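Local coordinates for protein adhesin (Streptococcus sanguinis SK1 = NCTC 7863, PDB 6VT2) that binds sialylated O-glycans such as sialyl-T antigen through tandem Siglec-like modules, probably attaching the bacterium to host glycoproteins, at residues D2-P11 with F24-V35; Q342-E353 with Y370-V378. All coordinates share one frame; numbering follows the deposited sequence. Where two conformers were deposited one is given.

Contact 1: D2-P11 with F24-V35; sequences DTTPPTITLP and FFVETTDDSGRV. With CA (calcium ion), chain H.
A calcium site at the end of an antiparallel strand pair joins 2-11 to 24-35. The carboxylates of Asp-2 and Asp-30 each grip the calcium ion with both oxygens. Asp-30 binds more closely, with OD1 at 2.4 Å from the calcium, while Asp-2 OD1 and OD2 both lie 2.7 Å from it. The carbonyl O of Thr-4, water 2 and Asp-104 complete the shell. Asp-30 has its CG opposite the backbone N (chi1 -170°), which carries both oxygens to the calcium; OD1 also passes Pro-6 N, which has no hydrogen to give. Asp-30 OD2 also accepts from Ser-32 N, above the carboxylate plane, and from Ser-32 OG on the anti side at 2.7 Å. The bond from Ser-32 N makes an Asx turn; with the hydroxyl bond it helps fix the carboxylate's rotation.

Beyond the metal the backbones pair. Thr-7 and Thr-29 exchange two hydrogen bonds, as do Thr-9 and Glu-27, with Thr-9 N at 2.8 Å from Glu-27 O. Ile-8 and Thr-28 form the non-hydrogen-bonded pair between them. On their face, Ile-8 CG2 presses on Val-26 CG1 at a tight 3.4 Å. Pro-6 CB meets Thr-28 CG2 equally closely. Strand 95-104 covers this face through Ala-102. Farther on, Pro-11 CG meets Phe-24 CD2 at 3.5 Å. The arrangement is an edge-strand pairing of a Siglec-like, Ig-type beta sandwich, with its end tied by calcium.

Contact 2: Q342-E353 with Y370-V378; sequences QQLSTSEKTAIE and YVVNNDGSV
Asn-374 OD1 takes two hydrogen bonds from 342-353. Lys-349 NZ gives the shorter, at 2.6 Å from Asn-374 OD1, and lies 22° from the carbonyl plane. Gln-343 NE2 donates to the same oxygen at 3.0 Å, from above that plane. A bend at chi2 (63°) turns the end of Gln-343 toward Asn-374. The two amides lie side by side, planes 71° apart. Gln-343 NE2 also donates to Leu-344 O, which helps hold the amide. The backbones join where Leu-344 N donates to Asn-374 O at 2.9 Å.

The extended Lys-349 chain runs past Val-372 in the opposite direction, its CG 3.7 Å from Val-372 CG1. The other branch, Val-372 CG2, meets Glu-353 CB and the carbonyl O of Lys-349. Leu-344 CD2 rests on the CA of Gly-376 at 3.5 Å, a residue with no side chain to keep it off. Deeper in, Ile-352 CG2 meets Val-378 CG2 at 3.7 Å. Val-401 covers Leu-344 and Ile-352. At the far end Glu-353 CG packs on Tyr-370 CB. Tyr-370 N donates to water 3, which probably bridges on to Glu-353 OE1.

Ser-345 and Glu-348 close a capping box at the helix start. Residues 373-376 form a type I turn, and Asp-375 makes an Asx turn with Ser-377. The whole is a capped helix packed on a beta hairpin, within the Atypical Rib domain.

Overall arrangement
Contact 1 and contact 2 lie on opposite sides of the centre of an elongated chain, their centres 111 Å apart and their nearest atoms about 84 Å apart. They share no sheet or helix. Contact 1 comes first along the chain, in the first Siglec-like domain, where strand 7-9 edges a four-stranded antiparallel sheet next to strand 21-29. Contact 2 belongs to the last Atypical Rib domain, where helix 346-360 lies against strands 369-372 and 378-381. Between them come an Atypical Rib and a second Siglec-like domain. Each Siglec-like domain carries a bound glycan, consistent with tandem modules that engage sialoglycans together.

Contact 1: D2-P11 with F24-V35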
# COMPACT_ATOMS: atom_id res chain seq x y z
N ASP A 2 -30.54 -28.40 54.97
CA ASP A 2 -30.20 -27.20 54.20
C ASP A 2 -31.26 -26.12 54.40
O ASP A 2 -32.37 -26.38 54.05
CB ASP A 2 -30.10 -27.69 52.77
CG ASP A 2 -29.50 -26.66 51.93
OD1 ASP A 2 -29.40 -25.53 52.43
OD2 ASP A 2 -29.12 -27.04 50.86
N THR A 3 -30.88 -24.97 54.97
CA THR A 3 -31.80 -23.84 55.19
C THR A 3 -31.21 -22.59 54.54
O THR A 3 -31.64 -21.50 54.87
CB THR A 3 -32.04 -23.68 56.69
OG1 THR A 3 -30.79 -23.53 57.36
CG2 THR A 3 -32.76 -24.87 57.28
N THR A 4 -30.28 -22.79 53.63
CA THR A 4 -29.57 -21.62 53.08
C THR A 4 -29.90 -21.47 51.61
O THR A 4 -29.71 -22.25 50.99
CB THR A 4 -28.06 -21.84 53.21
OG1 THR A 4 -27.82 -21.98 54.61
CG2 THR A 4 -27.26 -20.67 52.70
N PRO A 5 -30.39 -20.35 51.11
CA PRO A 5 -30.63 -20.27 49.68
C PRO A 5 -29.34 -20.19 48.86
O PRO A 5 -28.34 -19.99 49.41
CB PRO A 5 -31.48 -19.01 49.60
CG PRO A 5 -31.09 -18.17 50.78
CD PRO A 5 -30.73 -19.15 51.86
N PRO A 6 -29.41 -20.40 47.54
CA PRO A 6 -28.26 -20.32 46.71
C PRO A 6 -27.60 -18.94 46.66
O PRO A 6 -28.23 -18.02 47.00
CB PRO A 6 -28.74 -20.65 45.29
CG PRO A 6 -30.02 -21.39 45.50
CD PRO A 6 -30.60 -20.80 46.76
N THR A 7 -26.34 -18.93 46.27
CA THR A 7 -25.53 -17.72 46.13
C THR A 7 -25.52 -17.34 44.65
O THR A 7 -25.11 -18.16 43.88
CB THR A 7 -24.12 -17.94 46.66
OG1 THR A 7 -24.23 -18.28 48.04
CG2 THR A 7 -23.23 -16.73 46.50
N ILE A 8 -25.91 -16.11 44.35
CA ILE A 8 -26.04 -15.64 42.98
C ILE A 8 -25.03 -14.52 42.76
O ILE A 8 -24.95 -13.59 43.56
CB ILE A 8 -27.46 -15.10 42.69
CG1 ILE A 8 -28.53 -16.12 43.00
CG2 ILE A 8 -27.58 -14.65 41.23
CD1 ILE A 8 -29.88 -15.56 43.00
N THR A 9 -24.29 -14.69 41.66
CA THR A 9 -23.25 -13.74 41.26
C THR A 9 -23.60 -13.19 39.84
O THR A 9 -23.95 -13.98 39.02
CB THR A 9 -21.83 -14.31 41.26
OG1 THR A 9 -21.59 -14.66 42.62
CG2 THR A 9 -20.82 -13.30 40.82
N LEU A 10 -23.73 -11.87 39.72
CA LEU A 10 -24.15 -11.34 38.40
C LEU A 10 -23.69 -9.89 38.28
O LEU A 10 -23.43 -9.31 39.29
CB LEU A 10 -25.66 -11.47 38.24
CG LEU A 10 -26.51 -10.42 38.94
CD1 LEU A 10 -27.94 -10.53 38.46
CD2 LEU A 10 -26.43 -10.56 40.44
N PRO A 11 -23.56 -9.35 37.06
CA PRO A 11 -23.12 -7.98 36.91
C PRO A 11 -24.19 -7.02 37.41
O PRO A 11 -25.28 -7.30 37.21
CB PRO A 11 -22.95 -7.75 35.41
CG PRO A 11 -23.61 -8.91 34.77
CD PRO A 11 -23.62 -10.03 35.78
N PHE A 24 -25.16 -11.79 28.94
CA PHE A 24 -24.31 -11.81 30.14
C PHE A 24 -24.68 -13.07 30.90
O PHE A 24 -25.58 -13.64 30.55
CB PHE A 24 -24.44 -10.54 30.97
CG PHE A 24 -25.78 -10.29 31.60
CD1 PHE A 24 -26.78 -9.65 30.89
CD2 PHE A 24 -26.02 -10.65 32.92
CE1 PHE A 24 -27.99 -9.36 31.49
CE2 PHE A 24 -27.24 -10.37 33.51
CZ PHE A 24 -28.21 -9.72 32.79
N PHE A 25 -23.89 -13.46 31.88
CA PHE A 25 -24.12 -14.72 32.59
C PHE A 25 -24.33 -14.44 34.07
O PHE A 25 -23.74 -13.53 34.58
CB PHE A 25 -22.97 -15.68 32.30
CG PHE A 25 -23.04 -16.21 30.90
CD1 PHE A 25 -23.84 -17.30 30.60
CD2 PHE A 25 -22.38 -15.57 29.87
CE1 PHE A 25 -23.93 -17.76 29.30
CE2 PHE A 25 -22.47 -16.04 28.57
CZ PHE A 25 -23.25 -17.13 28.30
N VAL A 26 -25.20 -15.24 34.65
CA VAL A 26 -25.45 -15.18 36.10
C VAL A 26 -24.88 -16.51 36.59
O VAL A 26 -24.98 -17.41 35.93
CB VAL A 26 -26.95 -15.04 36.39
CG1 VAL A 26 -27.21 -15.27 37.87
CG2 VAL A 26 -27.52 -13.72 35.89
N GLU A 27 -24.18 -16.53 37.69
CA GLU A 27 -23.58 -17.77 38.23
C GLU A 27 -24.23 -18.03 39.58
O GLU A 27 -24.36 -17.10 40.31
CB GLU A 27 -22.07 -17.68 38.32
CG GLU A 27 -21.38 -17.83 36.98
CD GLU A 27 -19.91 -18.19 37.10
OE1 GLU A 27 -19.32 -17.87 38.13
OE2 GLU A 27 -19.38 -18.81 36.19
N THR A 28 -24.66 -19.28 39.81
CA THR A 28 -25.38 -19.62 41.04
C THR A 28 -24.71 -20.82 41.69
O THR A 28 -24.42 -21.67 41.02
CB THR A 28 -26.87 -19.85 40.80
OG1 THR A 28 -27.40 -18.66 40.21
CG2 THR A 28 -27.65 -20.12 42.07
N THR A 29 -24.40 -20.72 42.97
CA THR A 29 -23.91 -22.02 43.64
C THR A 29 -24.75 -22.29 44.88
O THR A 29 -25.42 -21.48 45.31
CB THR A 29 -22.45 -21.85 44.06
OG1 THR A 29 -22.44 -20.77 44.99
CG2 THR A 29 -21.51 -21.46 42.94
N ASP A 30 -24.62 -23.49 45.41
CA ASP A 30 -25.32 -23.83 46.66
C ASP A 30 -24.48 -24.91 47.31
O ASP A 30 -24.09 -25.76 46.60
CB ASP A 30 -26.75 -24.27 46.40
CG ASP A 30 -27.56 -24.41 47.68
OD1 ASP A 30 -28.00 -23.44 48.14
OD2 ASP A 30 -27.77 -25.52 48.09
N ASP A 31 -24.45 -24.98 48.62
CA ASP A 31 -23.67 -26.03 49.32
C ASP A 31 -24.28 -27.42 49.11
O ASP A 31 -23.57 -28.34 49.11
CB ASP A 31 -23.57 -25.76 50.81
CG ASP A 31 -22.38 -24.92 51.26
OD1 ASP A 31 -21.66 -24.42 50.38
OD2 ASP A 31 -22.20 -24.80 52.47
N SER A 32 -25.56 -27.53 48.78
CA SER A 32 -26.19 -28.82 48.40
C SER A 32 -25.64 -29.27 47.06
O SER A 32 -25.81 -30.38 46.75
CB SER A 32 -27.67 -28.71 48.29
OG SER A 32 -28.06 -27.98 47.12
N GLY A 33 -25.20 -28.32 46.23
CA GLY A 33 -24.76 -28.61 44.89
C GLY A 33 -25.84 -28.62 43.86
O GLY A 33 -25.52 -28.93 42.71
N ARG A 34 -27.09 -28.44 44.23
CA ARG A 34 -28.20 -28.50 43.29
C ARG A 34 -29.09 -27.27 43.40
O ARG A 34 -29.66 -26.98 44.46
CB ARG A 34 -29.00 -29.79 43.49
CG ARG A 34 -30.13 -29.90 42.58
CD ARG A 34 -30.86 -31.23 42.74
NE ARG A 34 -32.06 -31.21 41.94
CZ ARG A 34 -32.81 -32.27 41.64
NH1 ARG A 34 -32.41 -33.47 42.01
NH2 ARG A 34 -33.91 -32.13 40.95
N VAL A 35 -29.29 -26.61 42.27
CA VAL A 35 -30.22 -25.52 42.15
C VAL A 35 -31.30 -25.90 41.15
O VAL A 35 -31.01 -26.44 40.06
CB VAL A 35 -29.47 -24.26 41.72
CG1 VAL A 35 -30.44 -23.19 41.26
CG2 VAL A 35 -28.59 -23.79 42.84
CA CA H . -29.03 -24.49 49.98
O HOH W 1 -22.37 -17.65 42.59
O HOH W 2 -26.94 -24.46 51.00

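Contact 2: Q342-E353 with Y370-V378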
# COMPACT_ATOMS: atom_id res chain seq x y z
N GLN A 342 58.45 -4.06 -36.67
CA GLN A 342 57.96 -2.91 -37.43
C GLN A 342 57.06 -3.32 -38.59
O GLN A 342 56.39 -2.48 -39.18
CB GLN A 342 59.13 -2.07 -37.97
CG GLN A 342 59.78 -1.18 -36.90
CD GLN A 342 60.63 -0.07 -37.52
OE1 GLN A 342 60.89 -0.06 -38.74
NE2 GLN A 342 61.06 0.88 -36.70
N GLN A 343 57.00 -4.60 -38.92
CA GLN A 343 56.16 -5.05 -40.01
C GLN A 343 55.80 -6.49 -39.74
O GLN A 343 56.56 -7.42 -40.05
CB GLN A 343 56.84 -4.90 -41.36
CG GLN A 343 55.99 -5.37 -42.51
CD GLN A 343 54.71 -4.54 -42.63
OE1 GLN A 343 54.78 -3.38 -43.02
NE2 GLN A 343 53.57 -5.12 -42.27
N LEU A 344 54.61 -6.70 -39.22
CA LEU A 344 54.15 -8.06 -38.98
C LEU A 344 53.77 -8.68 -40.30
O LEU A 344 53.35 -8.02 -41.15
CB LEU A 344 52.92 -8.00 -38.09
CG LEU A 344 53.22 -8.14 -36.60
CD1 LEU A 344 54.06 -6.98 -36.13
CD2 LEU A 344 51.92 -8.25 -35.82
N SER A 345 53.88 -9.97 -40.34
CA SER A 345 53.39 -10.77 -41.44
C SER A 345 51.90 -10.98 -41.29
O SER A 345 51.33 -10.86 -40.19
CB SER A 345 54.10 -12.10 -41.50
OG SER A 345 53.84 -12.84 -40.33
N THR A 346 51.28 -11.43 -42.36
CA THR A 346 49.88 -11.80 -42.30
C THR A 346 49.64 -12.89 -41.26
O THR A 346 48.70 -12.79 -40.45
CB THR A 346 49.43 -12.23 -43.70
OG1 THR A 346 49.60 -11.13 -44.58
CG2 THR A 346 47.97 -12.64 -43.69
N SER A 347 50.52 -13.89 -41.19
CA SER A 347 50.28 -14.93 -40.20
C SER A 347 50.39 -14.37 -38.78
O SER A 347 49.65 -14.81 -37.88
CB SER A 347 51.22 -16.12 -40.40
OG SER A 347 52.55 -15.72 -40.27
N GLU A 348 51.33 -13.45 -38.54
CA GLU A 348 51.44 -12.90 -37.20
C GLU A 348 50.21 -12.09 -36.84
O GLU A 348 49.71 -12.17 -35.72
CB GLU A 348 52.71 -12.08 -37.11
CG GLU A 348 54.01 -12.94 -37.05
CD GLU A 348 55.24 -12.16 -37.52
OE1 GLU A 348 56.37 -12.73 -37.41
OE2 GLU A 348 55.14 -10.97 -37.90
N LYS A 349 49.70 -11.31 -37.79
CA LYS A 349 48.48 -10.54 -37.57
C LYS A 349 47.32 -11.47 -37.29
O LYS A 349 46.52 -11.20 -36.39
CB LYS A 349 48.19 -9.68 -38.78
CG LYS A 349 49.11 -8.54 -38.96
CD LYS A 349 48.82 -7.73 -40.27
CE LYS A 349 49.69 -6.54 -40.35
NZ LYS A 349 49.43 -5.83 -41.61
N THR A 350 47.18 -12.53 -38.06
CA THR A 350 46.11 -13.49 -37.82
C THR A 350 46.19 -14.10 -36.44
O THR A 350 45.16 -14.23 -35.76
CB THR A 350 46.18 -14.57 -38.89
OG1 THR A 350 46.05 -13.92 -40.16
CG2 THR A 350 45.07 -15.53 -38.73
N ALA A 351 47.39 -14.46 -35.99
CA ALA A 351 47.52 -15.07 -34.69
C ALA A 351 47.13 -14.09 -33.60
O ALA A 351 46.53 -14.49 -32.59
CB ALA A 351 48.96 -15.53 -34.46
N ILE A 352 47.51 -12.81 -33.76
CA ILE A 352 47.16 -11.80 -32.76
C ILE A 352 45.66 -11.60 -32.71
O ILE A 352 45.04 -11.54 -31.64
CB ILE A 352 47.89 -10.47 -33.04
CG1 ILE A 352 49.37 -10.58 -32.68
CG2 ILE A 352 47.27 -9.36 -32.24
CD1 ILE A 352 50.15 -9.45 -33.23
N GLU A 353 45.07 -11.48 -33.89
CA GLU A 353 43.65 -11.26 -33.92
C GLU A 353 42.94 -12.38 -33.19
O GLU A 353 42.01 -12.12 -32.43
CB GLU A 353 43.14 -11.13 -35.34
CG GLU A 353 41.66 -10.74 -35.32
CD GLU A 353 40.98 -10.64 -36.65
OE1 GLU A 353 39.74 -10.86 -36.67
OE2 GLU A 353 41.67 -10.35 -37.66
N TYR A 370 38.21 -6.29 -35.30
CA TYR A 370 39.59 -6.09 -34.94
C TYR A 370 40.40 -5.81 -36.21
O TYR A 370 40.24 -6.48 -37.25
CB TYR A 370 40.10 -7.32 -34.25
CG TYR A 370 39.37 -7.69 -33.02
CD1 TYR A 370 39.38 -6.89 -31.90
CD2 TYR A 370 38.66 -8.85 -32.96
CE1 TYR A 370 38.75 -7.29 -30.76
CE2 TYR A 370 38.00 -9.23 -31.85
CZ TYR A 370 38.04 -8.41 -30.75
OH TYR A 370 37.40 -8.72 -29.63
N VAL A 371 41.26 -4.83 -36.13
CA VAL A 371 42.22 -4.59 -37.21
C VAL A 371 43.59 -4.65 -36.57
O VAL A 371 43.91 -3.84 -35.70
CB VAL A 371 42.00 -3.24 -37.91
CG1 VAL A 371 43.01 -3.03 -38.98
CG2 VAL A 371 40.59 -3.18 -38.50
N VAL A 372 44.39 -5.62 -36.97
CA VAL A 372 45.77 -5.70 -36.51
C VAL A 372 46.62 -4.86 -37.46
O VAL A 372 46.69 -5.10 -38.67
CB VAL A 372 46.25 -7.14 -36.45
CG1 VAL A 372 47.65 -7.16 -35.80
CG2 VAL A 372 45.27 -8.01 -35.64
N ASN A 373 47.20 -3.82 -36.93
CA ASN A 373 48.03 -2.91 -37.69
C ASN A 373 49.40 -3.51 -37.94
O ASN A 373 49.77 -4.56 -37.40
CB ASN A 373 48.07 -1.62 -36.94
CG ASN A 373 46.64 -1.08 -36.72
OD1 ASN A 373 45.91 -0.94 -37.68
ND2 ASN A 373 46.23 -0.84 -35.48
N ASN A 374 50.15 -2.83 -38.80
CA ASN A 374 51.42 -3.38 -39.23
C ASN A 374 52.38 -3.54 -38.07
O ASN A 374 53.24 -4.43 -38.13
CB ASN A 374 52.06 -2.50 -40.28
CG ASN A 374 51.43 -2.66 -41.61
OD1 ASN A 374 50.97 -3.74 -41.97
ND2 ASN A 374 51.41 -1.59 -42.38
N ASP A 375 52.24 -2.73 -37.01
CA ASP A 375 53.07 -2.85 -35.82
C ASP A 375 52.49 -3.79 -34.77
O ASP A 375 53.06 -3.95 -33.68
CB ASP A 375 53.34 -1.47 -35.21
CG ASP A 375 52.07 -0.79 -34.64
OD1 ASP A 375 50.98 -1.37 -34.68
OD2 ASP A 375 52.18 0.35 -34.17
N GLY A 376 51.37 -4.42 -35.07
CA GLY A 376 50.80 -5.39 -34.18
C GLY A 376 49.86 -4.80 -33.13
O GLY A 376 49.25 -5.57 -32.39
N SER A 377 49.79 -3.48 -33.01
CA SER A 377 48.70 -2.89 -32.25
C SER A 377 47.40 -3.27 -32.92
O SER A 377 47.36 -3.63 -34.10
CB SER A 377 48.86 -1.40 -32.19
OG SER A 377 48.69 -0.82 -33.45
N VAL A 378 46.33 -3.29 -32.11
CA VAL A 378 45.05 -3.76 -32.57
C VAL A 378 44.06 -2.63 -32.38
O VAL A 378 43.92 -2.08 -31.29
CB VAL A 378 44.59 -5.01 -31.82
CG1 VAL A 378 43.19 -5.42 -32.39
CG2 VAL A 378 45.55 -6.10 -32.00
O HOH W 3 37.80 -8.82 -36.61